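Local coordinates for protein adenine phosphoribosyltransferase (Leishmania donovani, PDB 1QB7) that probably catalyses the transfer of a phosphoribosyl group from 5-phospho-alpha-D-ribose 1-diphosphate to adenine, giving AMP and diphosphate in purine salvage, at residues K24-Y29 against R40-S45; F60-Y65 against P87-E92; P72-G77 against P96-R101; R140-D145 against V167-V172. All coordinates share one frame; numbering follows the deposited sequence.

Contact 1 (K24-Y29 against R40-S45). With ADE (adenine), chain C.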
loop_
_atom_site.group_PDB
_atom_site.type_symbol
_atom_site.label_atom_id
_atom_site.label_comp_id
_atom_site.label_asym_id
_atom_site.label_seq_id
_atom_site.Cartn_x
_atom_site.Cartn_y
_atom_site.Cartn_z
ATOM N N LYS A 24 -7.079 -21.408 -3.245
ATOM C CA LYS A 24 -6.618 -21.713 -4.593
ATOM C C LYS A 24 -5.521 -20.757 -5.056
ATOM O O LYS A 24 -4.540 -21.182 -5.661
ATOM C CB LYS A 24 -7.806 -21.659 -5.562
ATOM C CG LYS A 24 -7.462 -21.874 -7.030
ATOM C CD LYS A 24 -8.685 -21.621 -7.916
ATOM C CE LYS A 24 -8.333 -21.586 -9.404
ATOM N NZ LYS A 24 -7.848 -22.899 -9.919
ATOM N N SER A 25 -5.678 -19.474 -4.740
ATOM C CA SER A 25 -4.722 -18.441 -5.144
ATOM C C SER A 25 -3.451 -18.303 -4.317
ATOM O O SER A 25 -2.378 -18.086 -4.876
ATOM C CB SER A 25 -5.409 -17.075 -5.196
ATOM O OG SER A 25 -6.506 -17.095 -6.088
ATOM N N TYR A 26 -3.562 -18.406 -2.997
ATOM C CA TYR A 26 -2.397 -18.239 -2.132
ATOM C C TYR A 26 -1.174 -19.074 -2.467
ATOM O O TYR A 26 -1.274 -20.229 -2.892
ATOM C CB TYR A 26 -2.766 -18.473 -0.664
ATOM C CG TYR A 26 -2.820 -17.215 0.182
ATOM C CD1 TYR A 26 -1.715 -16.363 0.282
ATOM C CD2 TYR A 26 -3.978 -16.872 0.880
ATOM C CE1 TYR A 26 -1.767 -15.195 1.054
ATOM C CE2 TYR A 26 -4.040 -15.715 1.650
ATOM C CZ TYR A 26 -2.934 -14.880 1.731
ATOM O OH TYR A 26 -3.010 -13.720 2.462
ATOM N N ARG A 27 -0.011 -18.442 -2.331
ATOM C CA ARG A 27 1.274 -19.106 -2.539
ATOM C C ARG A 27 2.151 -18.718 -1.368
ATOM O O ARG A 27 2.176 -17.554 -0.960
ATOM C CB ARG A 27 1.954 -18.676 -3.844
ATOM C CG ARG A 27 1.291 -19.196 -5.107
ATOM C CD ARG A 27 1.293 -20.711 -5.169
ATOM N NE ARG A 27 0.658 -21.212 -6.385
ATOM C CZ ARG A 27 -0.656 -21.356 -6.558
ATOM N NH1 ARG A 27 -1.505 -21.050 -5.585
ATOM N NH2 ARG A 27 -1.119 -21.819 -7.710
ATOM N N TRP A 28 2.799 -19.710 -0.775
ATOM C CA TRP A 28 3.701 -19.462 0.341
ATOM C C TRP A 28 5.106 -19.891 -0.059
ATOM O O TRP A 28 5.287 -20.735 -0.946
ATOM C CB TRP A 28 3.235 -20.176 1.616
ATOM C CG TRP A 28 3.182 -21.675 1.538
ATOM C CD1 TRP A 28 2.072 -22.445 1.350
ATOM C CD2 TRP A 28 4.280 -22.586 1.707
ATOM N NE1 TRP A 28 2.405 -23.777 1.398
ATOM C CE2 TRP A 28 3.752 -23.891 1.616
ATOM C CE3 TRP A 28 5.656 -22.423 1.933
ATOM C CZ2 TRP A 28 4.554 -25.034 1.742
ATOM C CZ3 TRP A 28 6.455 -23.560 2.059
ATOM C CH2 TRP A 28 5.898 -24.849 1.963
ATOM N N TYR A 29 6.099 -19.302 0.597
ATOM C CA TYR A 29 7.494 -19.593 0.297
ATOM C C TYR A 29 8.283 -19.900 1.557
ATOM O O TYR A 29 8.039 -19.309 2.607
ATOM C CB TYR A 29 8.143 -18.394 -0.414
ATOM C CG TYR A 29 7.494 -18.036 -1.727
ATOM C CD1 TYR A 29 6.310 -17.291 -1.763
ATOM C CD2 TYR A 29 8.041 -18.466 -2.936
ATOM C CE1 TYR A 29 5.687 -16.993 -2.965
ATOM C CE2 TYR A 29 7.424 -18.168 -4.147
ATOM C CZ TYR A 29 6.248 -17.435 -4.150
ATOM O OH TYR A 29 5.619 -17.164 -5.333
ATOM N N ARG A 40 6.507 -20.818 6.511
ATOM C CA ARG A 40 5.774 -20.554 5.284
ATOM C C ARG A 40 5.317 -19.096 5.229
ATOM O O ARG A 40 4.406 -18.681 5.949
ATOM C CB ARG A 40 4.572 -21.502 5.172
ATOM C CG ARG A 40 4.926 -22.988 5.333
ATOM C CD ARG A 40 3.724 -23.892 5.130
ATOM N NE ARG A 40 2.579 -23.455 5.920
ATOM C CZ ARG A 40 1.342 -23.930 5.789
ATOM N NH1 ARG A 40 1.081 -24.897 4.916
ATOM N NH2 ARG A 40 0.367 -23.454 6.552
ATOM N N PHE A 41 5.990 -18.317 4.389
ATOM C CA PHE A 41 5.675 -16.904 4.212
ATOM C C PHE A 41 4.577 -16.777 3.154
ATOM O O PHE A 41 4.827 -17.042 1.979
ATOM C CB PHE A 41 6.937 -16.149 3.776
ATOM C CG PHE A 41 6.735 -14.669 3.605
ATOM C CD1 PHE A 41 6.332 -14.139 2.378
ATOM C CD2 PHE A 41 6.944 -13.799 4.667
ATOM C CE1 PHE A 41 6.142 -12.771 2.214
ATOM C CE2 PHE A 41 6.756 -12.429 4.510
ATOM C CZ PHE A 41 6.353 -11.919 3.278
ATOM N N ALA A 42 3.368 -16.400 3.571
ATOM C CA ALA A 42 2.241 -16.253 2.648
ATOM C C ALA A 42 2.343 -14.948 1.863
ATOM O O ALA A 42 2.102 -13.872 2.401
ATOM C CB ALA A 42 0.929 -16.320 3.398
ATOM N N ASP A 43 2.674 -15.068 0.582
ATOM C CA ASP A 43 2.862 -13.926 -0.311
ATOM C C ASP A 43 1.579 -13.165 -0.704
ATOM O O ASP A 43 0.701 -13.704 -1.384
ATOM C CB ASP A 43 3.608 -14.416 -1.556
ATOM C CG ASP A 43 4.053 -13.291 -2.469
ATOM O OD1 ASP A 43 4.031 -12.112 -2.067
ATOM O OD2 ASP A 43 4.435 -13.605 -3.610
ATOM N N VAL A 44 1.505 -11.895 -0.308
ATOM C CA VAL A 44 0.343 -11.069 -0.620
ATOM C C VAL A 44 0.196 -10.870 -2.138
ATOM O O VAL A 44 -0.904 -10.654 -2.647
ATOM C CB VAL A 44 0.407 -9.711 0.126
ATOM C CG1 VAL A 44 1.462 -8.801 -0.486
ATOM C CG2 VAL A 44 -0.965 -9.051 0.143
ATOM N N SER A 45 1.305 -11.002 -2.865
ATOM C CA SER A 45 1.283 -10.856 -4.321
ATOM C C SER A 45 0.451 -11.937 -4.995
ATOM O O SER A 45 -0.119 -11.704 -6.055
ATOM C CB SER A 45 2.698 -10.878 -4.902
ATOM O OG SER A 45 3.407 -9.708 -4.549
HETATM N N9 ADE C . 4.683 -13.260 9.692
HETATM C C8 ADE C . 4.689 -12.050 9.111
HETATM N N7 ADE C . 4.293 -12.068 7.834
HETATM C C5 ADE C . 4.017 -13.392 7.599
HETATM C C6 ADE C . 3.566 -14.083 6.468
HETATM N N6 ADE C . 3.306 -13.461 5.320
HETATM N N1 ADE C . 3.400 -15.427 6.597
HETATM C C2 ADE C . 3.668 -16.024 7.764
HETATM N N3 ADE C . 4.103 -15.465 8.899
HETATM C C4 ADE C . 4.255 -14.135 8.733
HETATM O O HOH W 1 -0.566 -12.440 2.149
HETATM O O HOH W 2 3.422 -15.686 -5.163
#
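Arg40 lies along the indole of Trp28 where strands 28-29 and 41-42 pair as an antiparallel beta hairpin, a case of one hairpin serving both as packing surface and ligand site. From the backbone outward, Arg40 CB and CG both lie over the face near Trp28 CE3, each 3.5 Å from it. Arg40 CD then sits over the six-membered ring, 3.6 Å from its centroid, in a CH-pi contact. A bend at chi3 (-50°) carries Arg40 CZ above the five-membered ring, a cation-pi pair at 4.8 Å from that centroid. Beyond the ring, NH1 and NH2 donate to Leu208 O and Asp205 O, while Trp28 NE1 bonds to Thr209 O. Tyr29 and Phe41 form the hydrogen-bonded pair, and Asp43 N reaches back to Arg27 O at 3.0 Å. Water joins Tyr29 OH to Asp43 OD2. Adenine pairs with the backbone of Ala42: its N6 donates to Ala42 O while hanging over one face of the Phe41 ring, and Ala42 N donates to adenine N1 at 3.2 Å.

Contact 2 (F60-Y65 against P87-E92)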
loop_
_atom_site.group_PDB
_atom_site.type_symbol
_atom_site.label_atom_id
_atom_site.label_comp_id
_atom_site.label_asym_id
_atom_site.label_seq_id
_atom_site.Cartn_x
_atom_site.Cartn_y
_atom_site.Cartn_z
ATOM N N PHE A 60 -16.811 -8.834 -0.944
ATOM C CA PHE A 60 -17.214 -9.381 0.343
ATOM C C PHE A 60 -17.159 -8.360 1.483
ATOM O O PHE A 60 -18.154 -8.147 2.177
ATOM C CB PHE A 60 -16.370 -10.615 0.685
ATOM C CG PHE A 60 -16.768 -11.280 1.975
ATOM C CD1 PHE A 60 -17.753 -12.266 1.992
ATOM C CD2 PHE A 60 -16.194 -10.887 3.183
ATOM C CE1 PHE A 60 -18.164 -12.849 3.191
ATOM C CE2 PHE A 60 -16.599 -11.463 4.389
ATOM C CZ PHE A 60 -17.590 -12.446 4.388
ATOM N N LEU A 61 -16.004 -7.723 1.667
ATOM C CA LEU A 61 -15.838 -6.746 2.742
ATOM C C LEU A 61 -16.706 -5.501 2.573
ATOM O O LEU A 61 -17.231 -4.968 3.551
ATOM C CB LEU A 61 -14.360 -6.392 2.921
ATOM C CG LEU A 61 -13.531 -7.582 3.427
ATOM C CD1 LEU A 61 -12.054 -7.228 3.516
ATOM C CD2 LEU A 61 -14.049 -8.034 4.784
ATOM N N VAL A 62 -16.885 -5.050 1.334
ATOM C CA VAL A 62 -17.738 -3.892 1.082
ATOM C C VAL A 62 -19.171 -4.243 1.513
ATOM O O VAL A 62 -19.809 -3.478 2.238
ATOM C CB VAL A 62 -17.703 -3.468 -0.412
ATOM C CG1 VAL A 62 -18.828 -2.485 -0.717
ATOM C CG2 VAL A 62 -16.352 -2.828 -0.739
ATOM N N GLN A 63 -19.647 -5.422 1.109
ATOM C CA GLN A 63 -20.993 -5.876 1.472
ATOM C C GLN A 63 -21.119 -5.977 2.983
ATOM O O GLN A 63 -22.124 -5.565 3.566
ATOM C CB GLN A 63 -21.295 -7.231 0.838
ATOM C CG GLN A 63 -21.548 -7.153 -0.656
ATOM C CD GLN A 63 -21.373 -8.488 -1.357
ATOM O OE1 GLN A 63 -21.237 -9.531 -0.710
ATOM N NE2 GLN A 63 -21.355 -8.460 -2.689
ATOM N N ARG A 64 -20.067 -6.478 3.616
ATOM C CA ARG A 64 -20.057 -6.626 5.056
ATOM C C ARG A 64 -20.270 -5.297 5.763
ATOM O O ARG A 64 -21.155 -5.174 6.608
ATOM C CB ARG A 64 -18.742 -7.252 5.517
ATOM C CG ARG A 64 -18.621 -7.357 7.013
ATOM C CD ARG A 64 -17.320 -8.007 7.397
ATOM N NE ARG A 64 -17.184 -8.121 8.844
ATOM C CZ ARG A 64 -17.824 -9.014 9.595
ATOM N NH1 ARG A 64 -18.650 -9.889 9.037
ATOM N NH2 ARG A 64 -17.628 -9.034 10.908
ATOM N N TYR A 65 -19.492 -4.289 5.384
ATOM C CA TYR A 65 -19.598 -2.992 6.037
ATOM C C TYR A 65 -20.833 -2.168 5.688
ATOM O O TYR A 65 -21.295 -1.381 6.512
ATOM C CB TYR A 65 -18.292 -2.213 5.875
ATOM C CG TYR A 65 -17.118 -2.993 6.438
ATOM C CD1 TYR A 65 -17.153 -3.477 7.747
ATOM C CD2 TYR A 65 -16.018 -3.321 5.645
ATOM C CE1 TYR A 65 -16.131 -4.275 8.253
ATOM C CE2 TYR A 65 -14.985 -4.125 6.143
ATOM C CZ TYR A 65 -15.053 -4.598 7.446
ATOM O OH TYR A 65 -14.067 -5.421 7.939
ATOM N N PRO A 87 -7.874 0.818 0.712
ATOM C CA PRO A 87 -8.390 1.813 -0.239
ATOM C C PRO A 87 -9.507 1.344 -1.170
ATOM O O PRO A 87 -10.446 2.099 -1.427
ATOM C CB PRO A 87 -7.140 2.228 -1.016
ATOM C CG PRO A 87 -6.046 2.072 0.007
ATOM C CD PRO A 87 -6.401 0.752 0.656
ATOM N N MET A 88 -9.430 0.112 -1.666
ATOM C CA MET A 88 -10.477 -0.360 -2.564
ATOM C C MET A 88 -11.801 -0.592 -1.844
ATOM O O MET A 88 -12.856 -0.586 -2.470
ATOM C CB MET A 88 -10.043 -1.593 -3.361
ATOM C CG MET A 88 -9.784 -2.832 -2.558
ATOM S SD MET A 88 -9.366 -4.208 -3.644
ATOM C CE MET A 88 -9.322 -5.516 -2.440
ATOM N N ILE A 89 -11.748 -0.779 -0.529
ATOM C CA ILE A 89 -12.965 -0.968 0.253
ATOM C C ILE A 89 -13.511 0.410 0.634
ATOM O O ILE A 89 -14.688 0.706 0.418
ATOM C CB ILE A 89 -12.690 -1.777 1.531
ATOM C CG1 ILE A 89 -12.208 -3.183 1.169
ATOM C CG2 ILE A 89 -13.949 -1.875 2.378
ATOM C CD1 ILE A 89 -11.618 -3.940 2.347
ATOM N N ALA A 90 -12.627 1.255 1.163
ATOM C CA ALA A 90 -12.972 2.608 1.589
ATOM C C ALA A 90 -13.573 3.462 0.471
ATOM O O ALA A 90 -14.483 4.258 0.716
ATOM C CB ALA A 90 -11.744 3.302 2.183
ATOM N N VAL A 91 -13.078 3.285 -0.753
ATOM C CA VAL A 91 -13.575 4.047 -1.900
ATOM C C VAL A 91 -15.045 3.719 -2.188
ATOM O O VAL A 91 -15.819 4.592 -2.586
ATOM C CB VAL A 91 -12.698 3.816 -3.167
ATOM C CG1 VAL A 91 -12.950 2.446 -3.764
ATOM C CG2 VAL A 91 -12.946 4.905 -4.185
ATOM N N GLU A 92 -15.428 2.470 -1.940
ATOM C CA GLU A 92 -16.799 2.025 -2.154
ATOM C C GLU A 92 -17.720 2.473 -1.018
ATOM O O GLU A 92 -18.867 2.862 -1.248
ATOM C CB GLU A 92 -16.843 0.503 -2.281
ATOM C CG GLU A 92 -16.084 -0.042 -3.476
ATOM C CD GLU A 92 -16.560 0.538 -4.802
ATOM O OE1 GLU A 92 -17.734 0.958 -4.906
ATOM O OE2 GLU A 92 -15.758 0.567 -5.755
#
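The ring of Tyr65 turns its edge to Ile89, whose CG2 lies near the ring plane, 4.1 Å from Tyr65 CD2. One face carries Arg64 CG, set off toward the rim, and the hydroxyl leaves the interface to bond Glu170. Ile89 makes most of the contact from the opposing helix. Its CG2 also meets Val62 CG2, while CG1, anti to the carbonyl carbon (chi1 -63°), sends CD1 the other way to touch Leu61 CD1 at 3.5 Å. Val62 CG2 leans also on Glu92 CB, 3.7 Å away. Segments 60-65 and 87-92, of helices 51-67 and 86-93, cross at -42° with axes 9.4 Å apart, and both helices rest on the central sheet, Tyr65 on Val142 and Ile89 on Ile144. Glu92 lends only its aliphatic part; its OE2 makes a salt bridge to Arg58 NH1 of the second subunit. A helix pair joined through apolar contacts, with the polar ends of Tyr65 and Glu92 bonded outside the two segments, is fitted by shape rather than directional bonding.

Contact 3 (P72-G77 against P96-R101)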
loop_
_atom_site.group_PDB
_atom_site.type_symbol
_atom_site.label_atom_id
_atom_site.label_comp_id
_atom_site.label_asym_id
_atom_site.label_seq_id
_atom_site.Cartn_x
_atom_site.Cartn_y
_atom_site.Cartn_z
ATOM N N PRO A 72 -19.044 1.563 9.845
ATOM C CA PRO A 72 -17.689 2.052 10.130
ATOM C C PRO A 72 -17.525 3.464 9.557
ATOM O O PRO A 72 -18.155 3.813 8.559
ATOM C CB PRO A 72 -16.802 1.057 9.380
ATOM C CG PRO A 72 -17.634 -0.191 9.342
ATOM C CD PRO A 72 -18.998 0.341 9.025
ATOM N N THR A 73 -16.694 4.271 10.201
ATOM C CA THR A 73 -16.452 5.637 9.755
ATOM C C THR A 73 -15.085 5.768 9.098
ATOM O O THR A 73 -14.850 6.694 8.323
ATOM C CB THR A 73 -16.526 6.639 10.935
ATOM O OG1 THR A 73 -15.507 6.341 11.893
ATOM C CG2 THR A 73 -17.879 6.563 11.622
ATOM N N HIS A 74 -14.191 4.825 9.399
ATOM C CA HIS A 74 -12.823 4.846 8.872
ATOM C C HIS A 74 -12.247 3.441 8.682
ATOM O O HIS A 74 -12.622 2.499 9.386
ATOM C CB HIS A 74 -11.866 5.543 9.867
ATOM C CG HIS A 74 -12.185 6.981 10.159
ATOM N ND1 HIS A 74 -13.167 7.364 11.048
ATOM C CD2 HIS A 74 -11.599 8.126 9.733
ATOM C CE1 HIS A 74 -13.171 8.680 11.154
ATOM N NE2 HIS A 74 -12.229 9.166 10.367
ATOM N N ILE A 75 -11.306 3.327 7.750
ATOM C CA ILE A 75 -10.577 2.077 7.507
ATOM C C ILE A 75 -9.118 2.465 7.814
ATOM O O ILE A 75 -8.631 3.485 7.321
ATOM C CB ILE A 75 -10.629 1.606 6.029
ATOM C CG1 ILE A 75 -12.073 1.384 5.547
ATOM C CG2 ILE A 75 -9.780 0.350 5.861
ATOM C CD1 ILE A 75 -12.777 0.205 6.142
ATOM N N LEU A 76 -8.454 1.709 8.681
ATOM C CA LEU A 76 -7.060 1.987 9.030
ATOM C C LEU A 76 -6.213 0.799 8.585
ATOM O O LEU A 76 -6.324 -0.294 9.139
ATOM C CB LEU A 76 -6.911 2.226 10.539
ATOM C CG LEU A 76 -5.497 2.425 11.121
ATOM C CD1 LEU A 76 -4.826 3.663 10.550
ATOM C CD2 LEU A 76 -5.563 2.540 12.629
ATOM N N GLY A 77 -5.389 1.017 7.565
ATOM C CA GLY A 77 -4.554 -0.046 7.033
ATOM C C GLY A 77 -3.106 0.041 7.470
ATOM O O GLY A 77 -2.552 1.140 7.611
ATOM N N PRO A 96 -13.025 7.622 4.864
ATOM C CA PRO A 96 -11.573 7.836 4.838
ATOM C C PRO A 96 -10.721 6.581 5.026
ATOM O O PRO A 96 -11.129 5.635 5.709
ATOM C CB PRO A 96 -11.347 8.780 6.030
ATOM C CG PRO A 96 -12.639 9.485 6.173
ATOM C CD PRO A 96 -13.636 8.382 5.967
ATOM N N PHE A 97 -9.562 6.557 4.371
ATOM C CA PHE A 97 -8.621 5.467 4.563
ATOM C C PHE A 97 -7.430 6.122 5.247
ATOM O O PHE A 97 -6.806 7.029 4.689
ATOM C CB PHE A 97 -8.161 4.797 3.262
ATOM C CG PHE A 97 -7.082 3.759 3.483
ATOM C CD1 PHE A 97 -7.395 2.514 4.023
ATOM C CD2 PHE A 97 -5.744 4.058 3.236
ATOM C CE1 PHE A 97 -6.396 1.588 4.316
ATOM C CE2 PHE A 97 -4.739 3.140 3.525
ATOM C CZ PHE A 97 -5.068 1.904 4.068
ATOM N N VAL A 98 -7.168 5.698 6.479
ATOM C CA VAL A 98 -6.062 6.222 7.274
ATOM C C VAL A 98 -4.876 5.244 7.234
ATOM O O VAL A 98 -5.060 4.025 7.187
ATOM C CB VAL A 98 -6.515 6.499 8.735
ATOM C CG1 VAL A 98 -5.386 7.136 9.538
ATOM C CG2 VAL A 98 -7.747 7.406 8.741
ATOM N N LEU A 99 -3.663 5.791 7.243
ATOM C CA LEU A 99 -2.445 4.989 7.171
ATOM C C LEU A 99 -1.699 4.853 8.492
ATOM O O LEU A 99 -1.416 5.849 9.156
ATOM C CB LEU A 99 -1.467 5.611 6.165
ATOM C CG LEU A 99 -1.748 5.689 4.666
ATOM C CD1 LEU A 99 -2.968 6.531 4.356
ATOM C CD2 LEU A 99 -0.528 6.287 3.999
ATOM N N MET A 100 -1.391 3.622 8.881
ATOM C CA MET A 100 -0.598 3.419 10.085
ATOM C C MET A 100 0.809 3.097 9.584
ATOM O O MET A 100 1.025 2.089 8.908
ATOM C CB MET A 100 -1.133 2.285 10.958
ATOM C CG MET A 100 -0.359 2.151 12.262
ATOM S SD MET A 100 -1.001 0.909 13.386
ATOM C CE MET A 100 -0.234 -0.562 12.732
ATOM N N ARG A 101 1.749 3.990 9.868
ATOM C CA ARG A 101 3.125 3.815 9.420
ATOM C C ARG A 101 4.112 4.199 10.514
ATOM O O ARG A 101 3.728 4.770 11.534
ATOM C CB ARG A 101 3.400 4.707 8.205
ATOM C CG ARG A 101 2.260 4.832 7.194
ATOM C CD ARG A 101 2.734 5.528 5.928
ATOM N NE ARG A 101 3.741 4.714 5.260
ATOM C CZ ARG A 101 4.333 5.019 4.110
ATOM N NH1 ARG A 101 4.041 6.145 3.476
ATOM N NH2 ARG A 101 5.235 4.193 3.604
#
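Ile75 and Pro96 open a ladder of four backbone bonds: Ile75 N donates to Pro96 O at 3.1 Å, Val98 N to Ile75 O at 2.8 Å, Gly77 N to Val98 O and Met100 N to Gly77 O, the last two both 3.0 Å. Pro96 has no N-H to offer, and its CD instead comes to 3.1 Å from Thr73 O. The carbonyl of His74 and both backbone polar groups of Leu76 face the other way and bond to strand 140-145, so strand 74-78 is served on both sides. This is the parallel pairing expected of a beta-alpha-beta crossover, here strand 74-78, helix 86-93 and strand 97-100. Within this chain strand 97-100 is an outer strand of the sheet, yet Phe97 O accepts from Thr48 OG1 of the second subunit. Thr73 OG1 is shared between His74 ND1, 2.7 Å away, and Arg140 N. Among the side chains, the Phe97 ring lies against Gly77, CZ 3.6 Å from its CA, with Ile75 CG2 at the ring edge. On the face bearing Leu76 and Val98, Leu76 CG stands anti to the backbone N (chi1 175°), and CD1 touches Val98 CG1 at 3.7 Å and, less closely, Met100 CB.

Contact 4 (R140-D145 against V167-V172)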
loop_
_atom_site.group_PDB
_atom_site.type_symbol
_atom_site.label_atom_id
_atom_site.label_comp_id
_atom_site.label_asym_id
_atom_site.label_seq_id
_atom_site.Cartn_x
_atom_site.Cartn_y
_atom_site.Cartn_z
ATOM N N ARG A 140 -15.562 4.955 14.325
ATOM C CA ARG A 140 -15.643 3.504 14.416
ATOM C C ARG A 140 -14.714 3.025 13.309
ATOM O O ARG A 140 -15.034 3.099 12.122
ATOM C CB ARG A 140 -17.089 3.050 14.228
ATOM C CG ARG A 140 -18.006 3.538 15.354
ATOM C CD ARG A 140 -19.462 3.143 15.141
ATOM N NE ARG A 140 -20.035 3.757 13.942
ATOM C CZ ARG A 140 -20.509 5.003 13.873
ATOM N NH1 ARG A 140 -20.489 5.792 14.941
ATOM N NH2 ARG A 140 -21.011 5.459 12.732
ATOM N N VAL A 141 -13.549 2.549 13.730
ATOM C CA VAL A 141 -12.481 2.141 12.832
ATOM C C VAL A 141 -12.287 0.663 12.560
ATOM O O VAL A 141 -12.210 -0.149 13.480
ATOM C CB VAL A 141 -11.128 2.684 13.368
ATOM C CG1 VAL A 141 -10.027 2.526 12.330
ATOM C CG2 VAL A 141 -11.276 4.135 13.811
ATOM N N VAL A 142 -12.171 0.334 11.278
ATOM C CA VAL A 142 -11.905 -1.030 10.852
ATOM C C VAL A 142 -10.403 -1.097 10.571
ATOM O O VAL A 142 -9.868 -0.297 9.792
ATOM C CB VAL A 142 -12.673 -1.395 9.568
ATOM C CG1 VAL A 142 -12.222 -2.758 9.042
ATOM C CG2 VAL A 142 -14.169 -1.408 9.846
ATOM N N LEU A 143 -9.719 -1.989 11.283
ATOM C CA LEU A 143 -8.278 -2.203 11.124
ATOM C C LEU A 143 -8.033 -3.301 10.088
ATOM O O LEU A 143 -8.683 -4.341 10.126
ATOM C CB LEU A 143 -7.651 -2.582 12.467
ATOM C CG LEU A 143 -7.425 -1.487 13.507
ATOM C CD1 LEU A 143 -8.719 -0.800 13.888
ATOM C CD2 LEU A 143 -6.766 -2.112 14.719
ATOM N N ILE A 144 -7.114 -3.070 9.152
ATOM C CA ILE A 144 -6.844 -4.066 8.117
ATOM C C ILE A 144 -5.360 -4.271 7.765
ATOM O O ILE A 144 -4.566 -3.335 7.764
ATOM C CB ILE A 144 -7.683 -3.762 6.822
ATOM C CG1 ILE A 144 -7.610 -4.925 5.827
ATOM C CG2 ILE A 144 -7.209 -2.470 6.166
ATOM C CD1 ILE A 144 -8.651 -4.853 4.713
ATOM N N ASP A 145 -5.012 -5.525 7.479
ATOM C CA ASP A 145 -3.663 -5.937 7.099
ATOM C C ASP A 145 -3.872 -7.283 6.397
ATOM O O ASP A 145 -4.957 -7.864 6.482
ATOM C CB ASP A 145 -2.788 -6.107 8.352
ATOM C CG ASP A 145 -1.291 -6.149 8.042
ATOM O OD1 ASP A 145 -0.881 -5.909 6.883
ATOM O OD2 ASP A 145 -0.516 -6.406 8.982
ATOM N N VAL A 167 -13.381 3.949 18.683
ATOM C CA VAL A 167 -13.544 2.521 18.948
ATOM C C VAL A 167 -13.184 1.683 17.727
ATOM O O VAL A 167 -13.338 2.117 16.579
ATOM C CB VAL A 167 -14.991 2.151 19.426
ATOM C CG1 VAL A 167 -15.302 2.814 20.762
ATOM C CG2 VAL A 167 -16.021 2.552 18.392
ATOM N N VAL A 168 -12.647 0.499 17.997
ATOM C CA VAL A 168 -12.266 -0.451 16.957
ATOM C C VAL A 168 -13.484 -1.311 16.610
ATOM O O VAL A 168 -14.119 -1.885 17.502
ATOM C CB VAL A 168 -11.114 -1.371 17.443
ATOM C CG1 VAL A 168 -10.884 -2.525 16.469
ATOM C CG2 VAL A 168 -9.840 -0.557 17.619
ATOM N N VAL A 169 -13.838 -1.347 15.327
ATOM C CA VAL A 169 -14.960 -2.153 14.862
ATOM C C VAL A 169 -14.500 -3.603 14.907
ATOM O O VAL A 169 -15.139 -4.454 15.532
ATOM C CB VAL A 169 -15.366 -1.783 13.414
ATOM C CG1 VAL A 169 -16.400 -2.761 12.873
ATOM C CG2 VAL A 169 -15.924 -0.371 13.383
ATOM N N GLU A 170 -13.361 -3.856 14.271
ATOM C CA GLU A 170 -12.766 -5.182 14.221
ATOM C C GLU A 170 -11.420 -5.125 13.517
ATOM O O GLU A 170 -11.122 -4.168 12.798
ATOM C CB GLU A 170 -13.684 -6.161 13.476
ATOM C CG GLU A 170 -13.893 -5.809 12.011
ATOM C CD GLU A 170 -15.085 -6.505 11.386
ATOM O OE1 GLU A 170 -15.977 -6.969 12.122
ATOM O OE2 GLU A 170 -15.136 -6.580 10.145
ATOM N N MET A 171 -10.593 -6.130 13.786
ATOM C CA MET A 171 -9.290 -6.268 13.159
ATOM C C MET A 171 -9.513 -7.316 12.079
ATOM O O MET A 171 -9.873 -8.452 12.389
ATOM C CB MET A 171 -8.265 -6.772 14.172
ATOM C CG MET A 171 -6.909 -7.173 13.582
ATOM S SD MET A 171 -5.957 -5.832 12.832
ATOM C CE MET A 171 -5.152 -6.699 11.479
ATOM N N VAL A 172 -9.371 -6.924 10.817
ATOM C CA VAL A 172 -9.562 -7.860 9.712
ATOM C C VAL A 172 -8.266 -8.192 8.987
ATOM O O VAL A 172 -7.415 -7.329 8.781
ATOM C CB VAL A 172 -10.639 -7.355 8.692
ATOM C CG1 VAL A 172 -10.310 -5.968 8.205
ATOM C CG2 VAL A 172 -10.754 -8.312 7.497
#
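Val169 N donates to Val141 O at 2.7 Å, the shortest of five backbone bonds joining these parallel strands; it arrives from above the carbonyl plane. Val172 N to Leu143 O follows at 2.8 Å and almost straight, 175° at the hydrogen, then Val141 N to Val167 O and Leu143 N to Glu170 O. The ladder ends more loosely at Asp145 N and Val172 O, 3.3 Å apart. Between the pairs Val141-Val168 and Leu143-Met171, strand 167-173 holds one residue more than its partner: a beta bulge. Val169 and Glu170 lie opposite the single Val142, and Val169 has helical backbone angles. These strands, linked through helix 152-163, belong to the Rossmann-like core of type I phosphoribosyltransferases, in which Asp145, following Ile144, binds magnesium together with Thr153. The bulge turns Val169 toward strand 140-145, where CG2 touches Arg140 CB at 3.7 Å and CB meets Val142 CG2. On the face bearing Val142 and Ile144, Val172 CG1 stands between its backbone N and carbonyl carbon (chi1 54°), a position that brings it to 3.7 Å from Ile144 CB and 3.8 Å from Val142 CG1. On the reverse face the bent Met171 chain ends with CE 4.0 Å from Asp145 CB.

Contacts 3 and 4 are neighbouring parts of one parallel sheet, their centres 8 Å apart, joined by a probable hydrogen bond from Leu76 N to Val142 O of 2.7 Å. Contact 2 covers that sheet, with centres 12 and 13 Å from those of contacts 3 and 4; Tyr65 CD1 packs on Pro72 CG at 3.7 Å, and Ala90 on Ile75. Contact 1 stands apart, 23 to 25 Å from the others between centres. The active site draws on both groups: contact 1 supplies adenine-binding atoms, while Asp145 of contact 4 lies about 3 Å from the magnesium ion and Met100 of contact 3 about 6 Å, nearest atoms. Contacts 1, 2 and 3 also touch the second subunit.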